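Local coordinates for coclaurine N-methyltransferase (Coptis japonica, PDB 6GKV), which catalyses the transfer of a methyl group from S-adenosyl-L-methionine to the ring nitrogen of coclaurine and related tetrahydroisoquinolines in alkaloid biosynthesis, at the 6,7-dimethoxy-2-methyl-1,2,3,4-tetrahydroisoquinolin-2-ium site and the interface of chains A and B. Numbering follows the deposited sequence. Chains: chain A/B, Coclaurine N-methyltransferase.

Contact 1: the 6,7-dimethoxy-2-methyl-1,2,3,4-tetrahydroisoquinolin-2-ium site. Residues chain A 75, 198, 202, 228, 251, 256, 258, 284, 288, 326, 330, 333-334. With F2W (6,7-dimethoxy-2-methyl-1,2,3,4-tetrahydroisoquinolin-2-ium), chain C.
This is the alkaloid pocket of an S-adenosylmethionine-dependent methyltransferase of the CFA/CMAS family, holding N-methylheliamine, the N-methylated product, almost wholly buried. The amine NAH, which carries the methyl CAO, donates a hydrogen bond to the carboxylate oxygen OE1 of A:Glu198 at 2.8 Å, on the anti lone pair. A:Glu198 reaches it with an extended chain beyond CG (chi2 -174°), and its CB packs against CAO at 3.5 Å. An acidic side chain suits this place because it could balance a positive amine and probably helps to steer the nitrogen for methylation. An alanine here would remove the carboxylate and would probably leave the amine less firmly oriented. Around the aromatic ring the grip is apolar. A:Phe251 points its CZ tip at CAB (3.5 Å), its plane turned 67° from the ligand ring, and A:Phe284 also meets that ring edge-to-face, through CE2 and CZ. A:Phe326 instead turns a face to the methoxy methyl CAM, toward the rim of its ring, and A:Gly330, without a side chain, brings its CA to 3.5 Å from the same methyl. The other methoxy methyl, CAN, has apolar surroundings in the thioether SD of A:Met333 (3.6 Å), on a chain bent at chi3, and the terminal CD1 of A:Ile258. Further out, the A:Phe284 ring lies with CD2 over the centre of the A:Phe334 ring, while ND2 of A:Asn288 stands over the rim of the A:Phe284 ring and donates to that residue's backbone O at 2.9 Å. The phenol OH of A:Tyr75 and NE2 of A:His202 are hydrogen-bonded to each other, each 3.9 Å from CAO.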
ATOM      1  N   TYR A  75      -8.025 -18.890  23.300  1.00 94.55           N
ATOM      2  CA  TYR A  75      -8.367 -19.920  22.294  1.00 88.69           C
ATOM      3  C   TYR A  75      -8.597 -21.365  22.811  1.00 78.01           C
ATOM      4  O   TYR A  75      -8.883 -22.270  22.016  1.00 74.60           O
ATOM      5  CB  TYR A  75      -7.284 -19.936  21.198  1.00 80.75           C
ATOM      6  CG  TYR A  75      -7.176 -18.613  20.478  1.00 70.27           C
ATOM      7  CD1 TYR A  75      -8.323 -17.885  20.172  1.00 62.98           C
ATOM      8  CD2 TYR A  75      -5.941 -18.072  20.143  1.00 64.66           C
ATOM      9  CE1 TYR A  75      -8.254 -16.678  19.532  1.00 56.67           C
ATOM     10  CE2 TYR A  75      -5.861 -16.850  19.502  1.00 64.86           C
ATOM     11  CZ  TYR A  75      -7.029 -16.158  19.196  1.00 62.94           C
ATOM     12  OH  TYR A  75      -6.990 -14.936  18.550  1.00 65.54           O
ATOM     13  N   GLU A 198      -8.509 -13.496  10.460  1.00 44.22           N
ATOM     14  CA  GLU A 198      -7.861 -12.934  11.645  1.00 45.65           C
ATOM     15  C   GLU A 198      -6.975 -13.969  12.312  1.00 41.27           C
ATOM     16  O   GLU A 198      -7.169 -14.308  13.463  1.00 46.52           O
ATOM     17  CB  GLU A 198      -8.906 -12.364  12.618  1.00 39.75           C
ATOM     18  CG  GLU A 198      -9.625 -11.142  12.045  1.00 41.18           C
ATOM     19  CD  GLU A 198     -10.560 -10.457  13.023  1.00 44.27           C
ATOM     20  OE1 GLU A 198     -10.406 -10.642  14.253  1.00 39.89           O
ATOM     21  OE2 GLU A 198     -11.468  -9.740  12.553  1.00 46.99           O
ATOM     22  N   HIS A 202      -1.334 -13.216  14.804  1.00 44.55           N
ATOM     23  CA  HIS A 202      -0.613 -14.081  15.746  1.00 39.81           C
ATOM     24  C   HIS A 202       0.671 -14.645  15.161  1.00 40.36           C
ATOM     25  O   HIS A 202       1.456 -15.295  15.848  1.00 43.99           O
ATOM     26  CB  HIS A 202      -1.510 -15.235  16.164  1.00 37.82           C
ATOM     27  CG  HIS A 202      -2.751 -14.805  16.877  1.00 43.73           C
ATOM     28  ND1 HIS A 202      -2.720 -14.035  18.021  1.00 46.79           N
ATOM     29  CD2 HIS A 202      -4.058 -15.054  16.624  1.00 42.91           C
ATOM     30  CE1 HIS A 202      -3.956 -13.823  18.440  1.00 49.75           C
ATOM     31  NE2 HIS A 202      -4.785 -14.432  17.610  1.00 49.57           N
ATOM     32  N   ILE A 228      -7.363  -7.360  11.117  1.00 30.20           N
ATOM     33  CA  ILE A 228      -7.599  -6.033  11.620  1.00 34.08           C
ATOM     34  C   ILE A 228      -6.321  -5.252  11.309  1.00 36.92           C
ATOM     35  O   ILE A 228      -5.280  -5.861  11.067  1.00 38.72           O
ATOM     36  CB  ILE A 228      -7.949  -6.052  13.123  1.00 36.57           C
ATOM     37  CG1 ILE A 228      -6.913  -6.858  13.906  1.00 27.08           C
ATOM     38  CG2 ILE A 228      -9.311  -6.691  13.306  1.00 39.12           C
ATOM     39  CD1 ILE A 228      -5.711  -6.074  14.331  1.00 29.76           C
ATOM     40  N   PHE A 251      -3.982  -9.017  25.440  1.00 47.94           N
ATOM     41  CA  PHE A 251      -3.226 -10.076  24.786  1.00 42.38           C
ATOM     42  C   PHE A 251      -1.854 -10.251  25.431  1.00 50.03           C
ATOM     43  O   PHE A 251      -1.170  -9.265  25.699  1.00 49.98           O
ATOM     44  CB  PHE A 251      -3.050  -9.783  23.295  1.00 40.17           C
ATOM     45  CG  PHE A 251      -4.344  -9.626  22.549  1.00 52.87           C
ATOM     46  CD1 PHE A 251      -4.959  -8.379  22.444  1.00 47.32           C
ATOM     47  CD2 PHE A 251      -4.956 -10.729  21.967  1.00 49.25           C
ATOM     48  CE1 PHE A 251      -6.154  -8.241  21.776  1.00 47.27           C
ATOM     49  CE2 PHE A 251      -6.154 -10.592  21.286  1.00 46.38           C
ATOM     50  CZ  PHE A 251      -6.756  -9.350  21.193  1.00 42.85           C
ATOM     51  N   MET A 256       0.831 -10.666  19.371  1.00 41.15           N
ATOM     52  CA  MET A 256       0.009  -9.855  18.473  1.00 52.17           C
ATOM     53  C   MET A 256       0.809  -8.874  17.641  1.00 43.33           C
ATOM     54  O   MET A 256       1.749  -8.246  18.138  1.00 38.11           O
ATOM     55  CB  MET A 256      -1.052  -9.086  19.265  1.00 58.82           C
ATOM     56  CG  MET A 256      -2.280  -9.915  19.606  1.00 64.95           C
ATOM     57  SD  MET A 256      -3.480  -9.841  18.265  1.00 67.63           S
ATOM     58  CE  MET A 256      -3.177  -8.178  17.756  1.00 25.82           C
ATOM     59  N   ILE A 258      -0.110  -5.609  14.845  1.00 31.25           N
ATOM     60  CA  ILE A 258      -1.095  -4.784  14.146  1.00 40.69           C
ATOM     61  C   ILE A 258      -0.534  -4.353  12.796  1.00 37.17           C
ATOM     62  O   ILE A 258       0.339  -3.470  12.739  1.00 37.15           O
ATOM     63  CB  ILE A 258      -1.483  -3.532  14.952  1.00 47.06           C
ATOM     64  CG1 ILE A 258      -1.858  -3.928  16.377  1.00 34.61           C
ATOM     65  CG2 ILE A 258      -2.615  -2.776  14.248  1.00 42.31           C
ATOM     66  CD1 ILE A 258      -3.091  -4.805  16.454  1.00 37.87           C
ATOM     67  N   PHE A 284     -16.118  -3.490  14.094  1.00 29.71           N
ATOM     68  CA  PHE A 284     -15.546  -4.285  15.172  1.00 28.93           C
ATOM     69  C   PHE A 284     -15.790  -3.591  16.506  1.00 35.84           C
ATOM     70  O   PHE A 284     -15.892  -4.245  17.552  1.00 44.83           O
ATOM     71  CB  PHE A 284     -14.056  -4.573  14.961  1.00 22.71           C
ATOM     72  CG  PHE A 284     -13.595  -5.810  15.684  1.00 29.45           C
ATOM     73  CD1 PHE A 284     -14.533  -6.707  16.139  1.00 42.27           C
ATOM     74  CD2 PHE A 284     -12.261  -6.119  15.844  1.00 41.01           C
ATOM     75  CE1 PHE A 284     -14.173  -7.847  16.803  1.00 48.25           C
ATOM     76  CE2 PHE A 284     -11.901  -7.302  16.494  1.00 45.21           C
ATOM     77  CZ  PHE A 284     -12.866  -8.153  16.991  1.00 41.36           C
ATOM     78  N   ASN A 288     -17.629  -5.788  19.583  1.00 35.12           N
ATOM     79  CA  ASN A 288     -17.121  -5.902  20.929  1.00 36.34           C
ATOM     80  C   ASN A 288     -18.102  -5.341  21.942  1.00 49.37           C
ATOM     81  O   ASN A 288     -18.139  -5.785  23.108  1.00 44.05           O
ATOM     82  CB  ASN A 288     -15.786  -5.177  21.073  1.00 38.09           C
ATOM     83  CG  ASN A 288     -14.607  -5.988  20.539  1.00 45.84           C
ATOM     84  OD1 ASN A 288     -14.103  -6.875  21.226  1.00 52.11           O
ATOM     85  ND2 ASN A 288     -14.126  -5.643  19.344  1.00 38.43           N
ATOM     86  N   PHE A 326     -11.363  -7.060  27.481  1.00 47.54           N
ATOM     87  CA  PHE A 326     -11.209  -7.541  26.114  1.00 45.39           C
ATOM     88  C   PHE A 326     -12.063  -6.690  25.196  1.00 40.05           C
ATOM     89  O   PHE A 326     -11.596  -6.083  24.243  1.00 50.43           O
ATOM     90  CB  PHE A 326     -11.646  -9.002  26.031  1.00 45.14           C
ATOM     91  CG  PHE A 326     -11.425  -9.638  24.701  1.00 46.90           C
ATOM     92  CD1 PHE A 326     -10.225 -10.291  24.424  1.00 52.20           C
ATOM     93  CD2 PHE A 326     -12.420  -9.627  23.738  1.00 43.59           C
ATOM     94  CE1 PHE A 326     -10.018 -10.908  23.199  1.00 44.49           C
ATOM     95  CE2 PHE A 326     -12.216 -10.230  22.513  1.00 46.15           C
ATOM     96  CZ  PHE A 326     -11.012 -10.873  22.247  1.00 44.26           C
ATOM     97  N   GLY A 330     -11.501  -3.562  22.596  1.00 39.78           N
ATOM     98  CA  GLY A 330     -12.049  -3.630  21.253  1.00 49.07           C
ATOM     99  C   GLY A 330     -12.939  -2.449  20.906  1.00 48.55           C
ATOM    100  O   GLY A 330     -12.798  -1.855  19.838  1.00 45.20           O
ATOM    101  N   MET A 333     -10.743   0.974  20.786  1.00 42.09           N
ATOM    102  CA  MET A 333      -9.640   0.992  19.851  1.00 37.93           C
ATOM    103  C   MET A 333     -10.174   1.119  18.425  1.00 39.62           C
ATOM    104  O   MET A 333      -9.773   1.995  17.669  1.00 40.31           O
ATOM    105  CB  MET A 333      -8.789  -0.263  20.008  1.00 35.57           C
ATOM    106  CG  MET A 333      -7.935  -0.525  18.824  1.00 31.08           C
ATOM    107  SD  MET A 333      -6.932  -1.983  18.859  1.00 85.16           S
ATOM    108  CE  MET A 333      -5.586  -1.259  19.629  1.00 23.91           C
ATOM    109  N   PHE A 334     -11.106   0.247  18.074  1.00 35.16           N
ATOM    110  CA  PHE A 334     -11.659   0.242  16.743  1.00 38.47           C
ATOM    111  C   PHE A 334     -12.674   1.347  16.493  1.00 40.53           C
ATOM    112  O   PHE A 334     -12.822   1.790  15.368  1.00 34.20           O
ATOM    113  CB  PHE A 334     -12.247  -1.125  16.466  1.00 35.90           C
ATOM    114  CG  PHE A 334     -11.190  -2.148  16.275  1.00 41.41           C
ATOM    115  CD1 PHE A 334     -10.664  -2.836  17.374  1.00 35.05           C
ATOM    116  CD2 PHE A 334     -10.638  -2.358  15.013  1.00 30.18           C
ATOM    117  CE1 PHE A 334      -9.641  -3.747  17.213  1.00 28.88           C
ATOM    118  CE2 PHE A 334      -9.606  -3.271  14.844  1.00 35.87           C
ATOM    119  CZ  PHE A 334      -9.115  -3.965  15.937  1.00 44.18           C
TER
HETATM  120  CAM F2W C 502     -10.664  -6.865  21.139  1.00 42.62           C
HETATM  121  OAK F2W C 502      -9.481  -6.413  20.441  1.00 40.22           O
HETATM  122  CAB F2W C 502      -9.077  -7.358  19.531  1.00 40.37           C
HETATM  123  CAA F2W C 502      -9.769  -8.553  19.305  1.00 46.93           C
HETATM  124  CAF F2W C 502      -9.259  -9.446  18.366  1.00 47.90           C
HETATM  125  CAJ F2W C 502      -9.893 -10.634  18.048  1.00 54.78           C
HETATM  126  CAI F2W C 502      -9.026 -11.774  17.422  1.00 59.35           C
HETATM  127  NAH F2W C 502      -8.461 -11.173  16.203  1.00 65.15           N
HETATM  128  CAO F2W C 502      -7.453 -12.177  15.809  1.00 72.54           C
HETATM  129  CAG F2W C 502      -7.672 -10.097  16.808  1.00 50.62           C
HETATM  130  CAE F2W C 502      -8.155  -9.122  17.624  1.00 40.96           C
HETATM  131  CAD F2W C 502      -7.448  -7.948  17.871  1.00 34.43           C
HETATM  132  CAC F2W C 502      -7.940  -7.049  18.801  1.00 27.17           C
HETATM  133  OAL F2W C 502      -7.338  -5.862  19.124  1.00 42.38           O
HETATM  134  CAN F2W C 502      -6.152  -5.466  18.409  1.00 31.92           C

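Contact 2: the interface of chains A and B. Residues chain A 52, 56, 59, 268-269; chain B 272-274, 350.
Chain A offers a loop at A:Gln268 and A:Asp269, helix-like at A:Asp269 (phi/psi -68°/-27°), to an extended strand start at B:Ser272 and B:Val273 that departs from this form at B:Val274. The carboxylate of A:Asp269 is the hub. CG lies anti to the carbonyl carbon (chi1 -70°), and OD1 receives the hydroxyl OG of B:Ser272 at 2.6 Å on its anti lone pair. A small hydroxyl suits this spot, since OG also lies 2.9 Å from the backbone O of A:Gln268, a weak hydrogen bond. B:Lys350 crosses the aspartate at about a right angle. Its CG takes the crowded position between backbone N and carbonyl carbon, and a bend at chi4 brings NZ to 2.9 Å from OD2 in a salt bridge, with OD1 at 3.1 Å. From chain A the guanidinium of A:Arg59 sends NH1 to OD2 at 3.2 Å, approaching from above the carboxylate plane. Two cations thus share one carboxylate, which would probably favour its ionised form. A:His56 brings NE2 to 3.2 Å from the backbone O of B:Val274, at best a weak, poorly aimed hydrogen bond. Because ND1 donates to the A:Gln52 carbonyl O at 2.7 Å, it would need a doubly protonated ring, which the structure does not show. In the fold, helix 44-58 and the loop ahead of strand 272-279 in chain A face strands 272-279 and 342-350 of chain B, at the two-fold homodimer interface.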
ATOM      1  N   GLN A  52       8.784  -0.599   5.984  1.00 45.91           N
ATOM      2  CA  GLN A  52       9.803  -1.456   5.387  1.00 45.85           C
ATOM      3  C   GLN A  52      10.671  -2.109   6.461  1.00 48.02           C
ATOM      4  O   GLN A  52      11.098  -3.249   6.298  1.00 47.00           O
ATOM      5  CB  GLN A  52      10.671  -0.651   4.415  1.00 50.20           C
ATOM      6  CG  GLN A  52       9.912  -0.150   3.198  1.00 47.13           C
ATOM      7  CD  GLN A  52       9.282  -1.282   2.428  1.00 45.28           C
ATOM      8  OE1 GLN A  52       9.983  -2.057   1.776  1.00 41.56           O
ATOM      9  NE2 GLN A  52       7.950  -1.398   2.508  1.00 42.96           N
ATOM     10  N   HIS A  56      10.654  -6.155   6.639  1.00 49.87           N
ATOM     11  CA  HIS A  56      11.943  -6.814   6.475  1.00 48.92           C
ATOM     12  C   HIS A  56      12.352  -7.626   7.706  1.00 56.73           C
ATOM     13  O   HIS A  56      12.919  -8.722   7.581  1.00 52.61           O
ATOM     14  CB  HIS A  56      13.015  -5.784   6.148  1.00 55.12           C
ATOM     15  CG  HIS A  56      13.030  -5.382   4.705  1.00 77.86           C
ATOM     16  ND1 HIS A  56      12.042  -4.596   4.137  1.00 68.33           N
ATOM     17  CD2 HIS A  56      13.887  -5.678   3.700  1.00 82.15           C
ATOM     18  CE1 HIS A  56      12.301  -4.426   2.859  1.00 71.55           C
ATOM     19  NE2 HIS A  56      13.417  -5.075   2.563  1.00 77.06           N
ATOM     20  N   ARG A  59      10.661 -11.040   7.986  1.00 41.45           N
ATOM     21  CA  ARG A  59      11.166 -12.058   7.055  1.00 47.20           C
ATOM     22  C   ARG A  59      12.346 -12.876   7.610  1.00 57.98           C
ATOM     23  O   ARG A  59      12.688 -13.935   7.073  1.00 59.56           O
ATOM     24  CB  ARG A  59      11.575 -11.417   5.717  1.00 46.23           C
ATOM     25  CG  ARG A  59      10.400 -10.990   4.835  1.00 50.03           C
ATOM     26  CD  ARG A  59      10.861 -10.309   3.535  1.00 51.16           C
ATOM     27  NE  ARG A  59       9.785  -9.591   2.851  1.00 55.06           N
ATOM     28  CZ  ARG A  59       9.125 -10.036   1.782  1.00 62.72           C
ATOM     29  NH1 ARG A  59       9.402 -11.217   1.253  1.00 66.46           N
ATOM     30  NH2 ARG A  59       8.175  -9.292   1.238  1.00 71.90           N
ATOM     31  N   GLN A 268       4.034 -10.700  -1.551  1.00 45.09           N
ATOM     32  CA  GLN A 268       3.422 -11.193  -2.774  1.00 48.37           C
ATOM     33  C   GLN A 268       4.415 -11.975  -3.612  1.00 50.15           C
ATOM     34  O   GLN A 268       4.324 -11.975  -4.845  1.00 43.75           O
ATOM     35  CB  GLN A 268       2.837 -10.033  -3.593  1.00 46.74           C
ATOM     36  CG  GLN A 268       1.633  -9.409  -2.930  1.00 46.11           C
ATOM     37  CD  GLN A 268       0.836  -8.504  -3.851  1.00 49.53           C
ATOM     38  OE1 GLN A 268       0.064  -8.974  -4.682  1.00 45.28           O
ATOM     39  NE2 GLN A 268       1.009  -7.196  -3.694  1.00 51.90           N
ATOM     40  N   ASP A 269       5.350 -12.642  -2.932  1.00 48.92           N
ATOM     41  CA  ASP A 269       6.311 -13.513  -3.590  1.00 49.99           C
ATOM     42  C   ASP A 269       5.680 -14.778  -4.185  1.00 51.33           C
ATOM     43  O   ASP A 269       6.217 -15.331  -5.133  1.00 55.31           O
ATOM     44  CB  ASP A 269       7.412 -13.908  -2.622  1.00 53.73           C
ATOM     45  CG  ASP A 269       8.319 -12.759  -2.274  1.00 62.44           C
ATOM     46  OD1 ASP A 269       8.181 -11.683  -2.886  1.00 68.23           O
ATOM     47  OD2 ASP A 269       9.194 -12.931  -1.403  1.00 60.42           O
TER
ATOM     48  N   SER B 272       7.857  -9.143  -8.039  1.00 53.36           N
ATOM     49  CA  SER B 272       7.564  -9.122  -6.622  1.00 53.71           C
ATOM     50  C   SER B 272       8.373  -8.015  -5.947  1.00 51.46           C
ATOM     51  O   SER B 272       9.567  -7.904  -6.198  1.00 49.95           O
ATOM     52  CB  SER B 272       7.873 -10.486  -6.028  1.00 55.53           C
ATOM     53  OG  SER B 272       6.956 -10.767  -5.000  1.00 63.14           O
ATOM     54  N   VAL B 273       7.731  -7.190  -5.114  1.00 44.22           N
ATOM     55  CA  VAL B 273       8.418  -6.051  -4.492  1.00 39.42           C
ATOM     56  C   VAL B 273       9.359  -6.465  -3.367  1.00 43.83           C
ATOM     57  O   VAL B 273       9.049  -7.326  -2.531  1.00 40.71           O
ATOM     58  CB  VAL B 273       7.421  -4.976  -3.934  1.00 51.72           C
ATOM     59  CG1 VAL B 273       6.393  -5.593  -3.049  1.00 58.61           C
ATOM     60  CG2 VAL B 273       8.174  -3.877  -3.161  1.00 36.49           C
ATOM     61  N   VAL B 274      10.523  -5.832  -3.370  1.00 47.59           N
ATOM     62  CA  VAL B 274      11.625  -6.157  -2.483  1.00 44.65           C
ATOM     63  C   VAL B 274      11.839  -5.020  -1.526  1.00 52.56           C
ATOM     64  O   VAL B 274      12.079  -5.206  -0.319  1.00 56.23           O
ATOM     65  CB  VAL B 274      12.892  -6.383  -3.288  1.00 45.68           C
ATOM     66  CG1 VAL B 274      14.100  -6.511  -2.363  1.00 51.65           C
ATOM     67  CG2 VAL B 274      12.702  -7.579  -4.173  1.00 37.17           C
ATOM     68  N   LYS B 350      12.026  -7.895  -7.895  1.00 50.62           N
ATOM     69  CA  LYS B 350      12.643  -9.100  -8.439  1.00 53.66           C
ATOM     70  C   LYS B 350      11.591  -9.829  -9.291  1.00 51.97           C
ATOM     71  O   LYS B 350      10.402  -9.458  -9.267  1.00 40.28           O
ATOM     72  CB  LYS B 350      13.162  -9.994  -7.305  1.00 56.87           C
ATOM     73  CG  LYS B 350      12.102 -10.933  -6.755  1.00 61.89           C
ATOM     74  CD  LYS B 350      12.475 -11.539  -5.417  1.00 63.33           C
ATOM     75  CE  LYS B 350      11.291 -12.314  -4.833  1.00 64.28           C
ATOM     76  NZ  LYS B 350      11.237 -12.210  -3.351  1.00 69.34           N
TER

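The C-alpha centres of contact 1 and contact 2 lie about 26 Å apart, and no residue belongs to both. Chain A contributes to each: the alkaloid pocket draws on helices 281-297 and 313-335 and strand 221-230, whereas the dimer patch uses the end of helix 44-58 and the loop before strand 272-279. That strand, whose copy in chain B takes part in contact 2, leads almost directly into helix 281-297, which lines contact 1, and helix 313-335 is followed closely by strand 342-350. Dimer assembly may therefore steady the scaffold behind each pocket, although contact 2 supplies no group to the ligand.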